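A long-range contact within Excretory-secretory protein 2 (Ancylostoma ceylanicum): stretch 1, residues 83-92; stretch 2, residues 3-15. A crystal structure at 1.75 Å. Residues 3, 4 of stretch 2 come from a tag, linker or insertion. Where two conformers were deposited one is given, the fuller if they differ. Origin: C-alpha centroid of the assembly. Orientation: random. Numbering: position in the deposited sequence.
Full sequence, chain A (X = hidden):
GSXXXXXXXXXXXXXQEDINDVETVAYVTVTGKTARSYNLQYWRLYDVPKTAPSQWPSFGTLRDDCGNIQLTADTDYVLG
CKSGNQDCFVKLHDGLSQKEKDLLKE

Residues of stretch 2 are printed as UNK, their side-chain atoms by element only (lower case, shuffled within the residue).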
# COMPACT_ATOMS: atom_id res chain seq x y z
N SER A 83 2.81 1.29 -10.50
CA SER A 83 1.64 0.94 -11.32
C SER A 83 1.41 -0.57 -11.43
O SER A 83 2.37 -1.33 -11.53
CB SER A 83 1.76 1.58 -12.71
OG SER A 83 1.79 2.99 -12.60
N GLY A 84 0.15 -0.98 -11.37
CA GLY A 84 -0.20 -2.40 -11.37
C GLY A 84 -0.07 -3.07 -10.01
O GLY A 84 -0.14 -4.31 -9.91
N ASN A 85 0.11 -2.26 -8.97
CA ASN A 85 0.28 -2.75 -7.59
C ASN A 85 1.45 -3.72 -7.50
O ASN A 85 1.32 -4.85 -7.01
CB ASN A 85 -1.01 -3.38 -7.06
CG ASN A 85 -2.00 -2.33 -6.56
OD1 ASN A 85 -1.76 -1.13 -6.67
ND2 ASN A 85 -3.11 -2.79 -6.01
N GLN A 86 2.58 -3.23 -7.97
CA GLN A 86 3.81 -3.99 -7.87
C GLN A 86 4.88 -3.20 -7.12
O GLN A 86 4.74 -1.98 -6.92
CB GLN A 86 4.27 -4.49 -9.24
CG GLN A 86 4.93 -3.47 -10.14
CD GLN A 86 5.19 -4.01 -11.52
OE1 GLN A 86 4.25 -4.28 -12.27
NE2 GLN A 86 6.45 -4.18 -11.87
N ASP A 87 5.92 -3.91 -6.67
CA ASP A 87 6.98 -3.35 -5.82
C ASP A 87 6.41 -2.50 -4.69
O ASP A 87 6.80 -1.33 -4.51
CB ASP A 87 7.96 -2.51 -6.65
CG ASP A 87 8.91 -3.36 -7.48
OD1 ASP A 87 9.26 -4.49 -7.06
OD2 ASP A 87 9.33 -2.88 -8.55
N CYS A 88 5.48 -3.08 -3.94
CA CYS A 88 4.74 -2.33 -2.97
C CYS A 88 5.42 -2.35 -1.62
O CYS A 88 6.13 -3.31 -1.27
CB CYS A 88 3.30 -2.89 -2.84
SG CYS A 88 2.34 -2.85 -4.37
N PHE A 89 5.22 -1.27 -0.86
CA PHE A 89 5.49 -1.27 0.57
C PHE A 89 4.19 -1.17 1.38
O PHE A 89 3.18 -0.61 0.90
CB PHE A 89 6.51 -0.18 0.97
CG PHE A 89 6.00 1.25 0.88
CD1 PHE A 89 5.10 1.77 1.82
CD2 PHE A 89 6.44 2.08 -0.14
CE1 PHE A 89 4.64 3.09 1.74
CE2 PHE A 89 6.00 3.40 -0.24
CZ PHE A 89 5.09 3.91 0.70
N VAL A 90 4.21 -1.72 2.59
CA VAL A 90 3.01 -1.78 3.43
C VAL A 90 3.38 -1.39 4.86
O VAL A 90 4.41 -1.85 5.38
CB VAL A 90 2.41 -3.21 3.46
CG1 VAL A 90 1.04 -3.20 4.16
CG2 VAL A 90 2.28 -3.77 2.05
N LYS A 91 2.55 -0.57 5.50
CA LYS A 91 2.75 -0.16 6.88
C LYS A 91 1.38 -0.10 7.56
O LYS A 91 0.41 0.39 6.99
CB LYS A 91 3.41 1.23 6.92
CG LYS A 91 3.29 1.98 8.26
CD LYS A 91 4.53 1.83 9.14
CE LYS A 91 4.28 2.48 10.50
NZ LYS A 91 5.52 2.78 11.25
N LEU A 92 1.29 -0.65 8.78
CA LEU A 92 0.06 -0.58 9.56
C LEU A 92 -0.34 0.88 9.77
O LEU A 92 0.45 1.67 10.28
CB LEU A 92 0.26 -1.25 10.93
CG LEU A 92 -1.00 -1.61 11.70
CD1 LEU A 92 -1.68 -2.78 11.00
CD2 LEU A 92 -0.65 -1.96 13.13
N UNK A 3 6.74 -13.51 -9.75
CA UNK A 3 7.41 -12.23 -9.97
C UNK A 3 7.88 -11.62 -8.66
O UNK A 3 7.10 -11.46 -7.71
c UNK A 3 6.46 -11.24 -10.68
c UNK A 3 4.70 -12.49 -12.13
n UNK A 3 4.60 -12.74 -13.47
n UNK A 3 6.41 -11.61 -13.17
c UNK A 3 5.65 -12.20 -14.08
c UNK A 3 5.84 -11.78 -11.93
N UNK A 4 9.16 -11.24 -8.62
CA UNK A 4 9.71 -10.51 -7.47
C UNK A 4 8.97 -9.19 -7.25
O UNK A 4 8.90 -8.69 -6.13
c UNK A 4 11.22 -10.28 -7.64
c UNK A 4 14.00 -8.75 -7.37
s UNK A 4 13.45 -9.29 -8.99
c UNK A 4 11.65 -9.33 -8.76
N UNK A 5 8.40 -8.66 -8.33
CA UNK A 5 7.62 -7.42 -8.32
C UNK A 5 6.27 -7.57 -7.59
O UNK A 5 5.66 -6.58 -7.22
o UNK A 5 10.48 -7.57 -11.86
o UNK A 5 8.98 -8.92 -11.04
c UNK A 5 8.76 -6.57 -10.53
c UNK A 5 7.44 -6.90 -9.76
c UNK A 5 9.44 -7.77 -11.18
N UNK A 6 5.82 -8.81 -7.38
CA UNK A 6 4.61 -9.07 -6.58
C UNK A 6 4.97 -9.64 -5.23
O UNK A 6 4.30 -10.54 -4.74
c UNK A 6 1.85 -8.56 -10.85
c UNK A 6 2.44 -8.27 -8.54
c UNK A 6 3.04 -10.28 -9.70
c UNK A 6 3.69 -10.05 -7.29
c UNK A 6 2.45 -9.81 -10.86
c UNK A 6 3.05 -9.52 -8.53
c UNK A 6 1.84 -7.79 -9.70
o UNK A 6 1.27 -8.09 -12.00
N UNK A 7 6.05 -9.14 -4.65
CA UNK A 7 6.42 -9.50 -3.29
C UNK A 7 6.47 -8.26 -2.39
O UNK A 7 7.53 -7.68 -2.18
s UNK A 7 7.64 -11.84 -4.19
c UNK A 7 7.74 -10.27 -3.28
N UNK A 8 5.30 -7.84 -1.86
CA UNK A 8 5.27 -6.61 -1.06
C UNK A 8 6.12 -6.75 0.19
O UNK A 8 6.35 -7.86 0.67
c UNK A 8 3.78 -6.45 -0.69
c UNK A 8 3.05 -7.37 -1.58
c UNK A 8 3.98 -8.47 -1.95
N UNK A 9 6.61 -5.63 0.70
CA UNK A 9 7.42 -5.67 1.91
C UNK A 9 6.76 -4.85 2.99
O UNK A 9 6.16 -3.83 2.70
n UNK A 9 11.84 -1.40 0.24
c UNK A 9 10.43 -1.81 0.51
c UNK A 9 10.33 -3.28 0.89
c UNK A 9 8.88 -3.71 1.12
c UNK A 9 8.83 -5.14 1.63
N UNK A 10 6.92 -5.29 4.24
CA UNK A 10 6.49 -4.50 5.39
C UNK A 10 7.59 -3.49 5.68
O UNK A 10 8.77 -3.85 5.71
s UNK A 10 3.57 -5.75 6.17
c UNK A 10 3.32 -4.49 7.40
c UNK A 10 5.20 -6.41 6.56
c UNK A 10 6.31 -5.38 6.63
N UNK A 11 7.19 -2.24 5.89
CA UNK A 11 8.13 -1.20 6.29
C UNK A 11 7.91 -0.82 7.75
O UNK A 11 6.78 -0.57 8.17
c UNK A 11 9.91 -0.21 3.88
c UNK A 11 8.32 1.70 3.67
c UNK A 11 8.46 0.23 4.03
c UNK A 11 7.95 0.07 5.46
N UNK A 12 9.00 -0.78 8.51
CA UNK A 12 8.94 -0.31 9.89
C UNK A 12 8.69 1.20 9.92
O UNK A 12 7.93 1.69 10.75
o UNK A 12 11.35 -0.03 10.04
c UNK A 12 10.23 -0.65 10.65
N UNK A 13 9.32 1.92 8.99
CA UNK A 13 9.13 3.37 8.88
C UNK A 13 9.03 3.82 7.42
O UNK A 13 9.87 3.46 6.60
c UNK A 13 10.10 5.65 9.57
o UNK A 13 10.96 7.60 10.63
c UNK A 13 10.25 4.13 9.60
o UNK A 13 12.20 5.80 10.73
c UNK A 13 11.16 6.39 10.37
N UNK A 14 8.01 4.61 7.11
CA UNK A 14 7.89 5.21 5.79
C UNK A 14 8.79 6.44 5.72
O UNK A 14 8.69 7.34 6.57
c UNK A 14 6.43 5.60 5.46
c UNK A 14 5.51 4.37 5.48
c UNK A 14 6.36 6.31 4.10
c UNK A 14 4.05 4.72 5.46
N UNK A 15 9.67 6.47 4.72
CA UNK A 15 10.56 7.61 4.49
C UNK A 15 10.33 8.23 3.11
O UNK A 15 9.69 7.62 2.25
n UNK A 15 13.54 2.71 3.29
c UNK A 15 12.02 7.19 4.64
n UNK A 15 14.92 3.09 5.09
n UNK A 15 13.18 4.54 4.63
c UNK A 15 12.35 6.48 5.95
c UNK A 15 13.88 3.45 4.34
c UNK A 15 13.45 5.44 5.76
O HOH W 1 4.84 -5.89 -4.28
O HOH W 2 0.76 -5.57 -12.09
O HOH W 3 8.29 -4.50 -2.52

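Position 3 carries one carbon followed by a five-membered ring of three carbons and two nitrogens, an imidazole, and touches nothing on stretch 1; it is His 3, from the expression tag. Position 4 has an unbranched chain of two carbons, a sulfur and a terminal carbon, a thioether that identifies Met 4, also from the tag. At position 5, three carbons end in two oxygens, a carboxylate on a two-carbon stem, hence Glu 5. Its backbone O accepts a hydrogen bond from Asp 87 N (2.7 Å), while its CB lies 3.6 Å from Gln 86 NE2.

Position 6 shows one carbon and a six-carbon ring bearing an oxygen, which is Tyr 6. The ring presents its edge to the loop carbonyls, with CD1 3.9 Å from Asn 85 O, and water 2 links its OH (2.6 Å) to Gly 84 O (2.7 Å from the water). One carbon and one sulfur at position 7 make Cys 7, whose side chain points away and is bonded covalently elsewhere in the structure. At position 8 three carbons close a ring onto the backbone nitrogen: Pro 8. Its CB packs 4.2 Å from Cys 88 CB and 4.1 Å from Val 90 CG2.

Position 9 has four carbons in a row ending in nitrogen, the extended chain of Lys 9, on the same sheet face as Phe 89. Position 10 repeats the unbranched pattern of two carbons, sulfur and carbon; this is Met 10, its SD 3.9 Å from Val 90 CB on the other face. At position 11, four carbons fork at the second, and the forking carbon lies 3.7 Å from Phe 89 CB; this is Leu 11. A single carbon and oxygen at position 12, pointing away, give Ser 12. Position 13, three carbons with two terminal oxygens, is Glu 13, also directed away. Position 14 has four carbons, forked at the first, with one arm two carbons long: Ile 14, with CG1 4.0 Å from Phe 89 CE1 and CD1 3.8 Å from Lys 91 CB. Position 15 has three carbons leading to a guanidinium, a nitrogen and a carbon carrying two more nitrogens; it is Arg 15, beyond reach of stretch 1.

The contact centres on a short parallel pairing. Lys 9 N donates to Cys 88 O (3.1 Å), Val 90 N to Lys 9 O (2.9 Å) and Leu 11 N to Val 90 O (2.9 Å). Beyond it, Lys 91 NZ reaches Ser 12 O (2.7 Å), while apolar side chains pack around Phe 89 and Val 90.

Stretch 2 (3-15) HMEYCPKMLSEIR
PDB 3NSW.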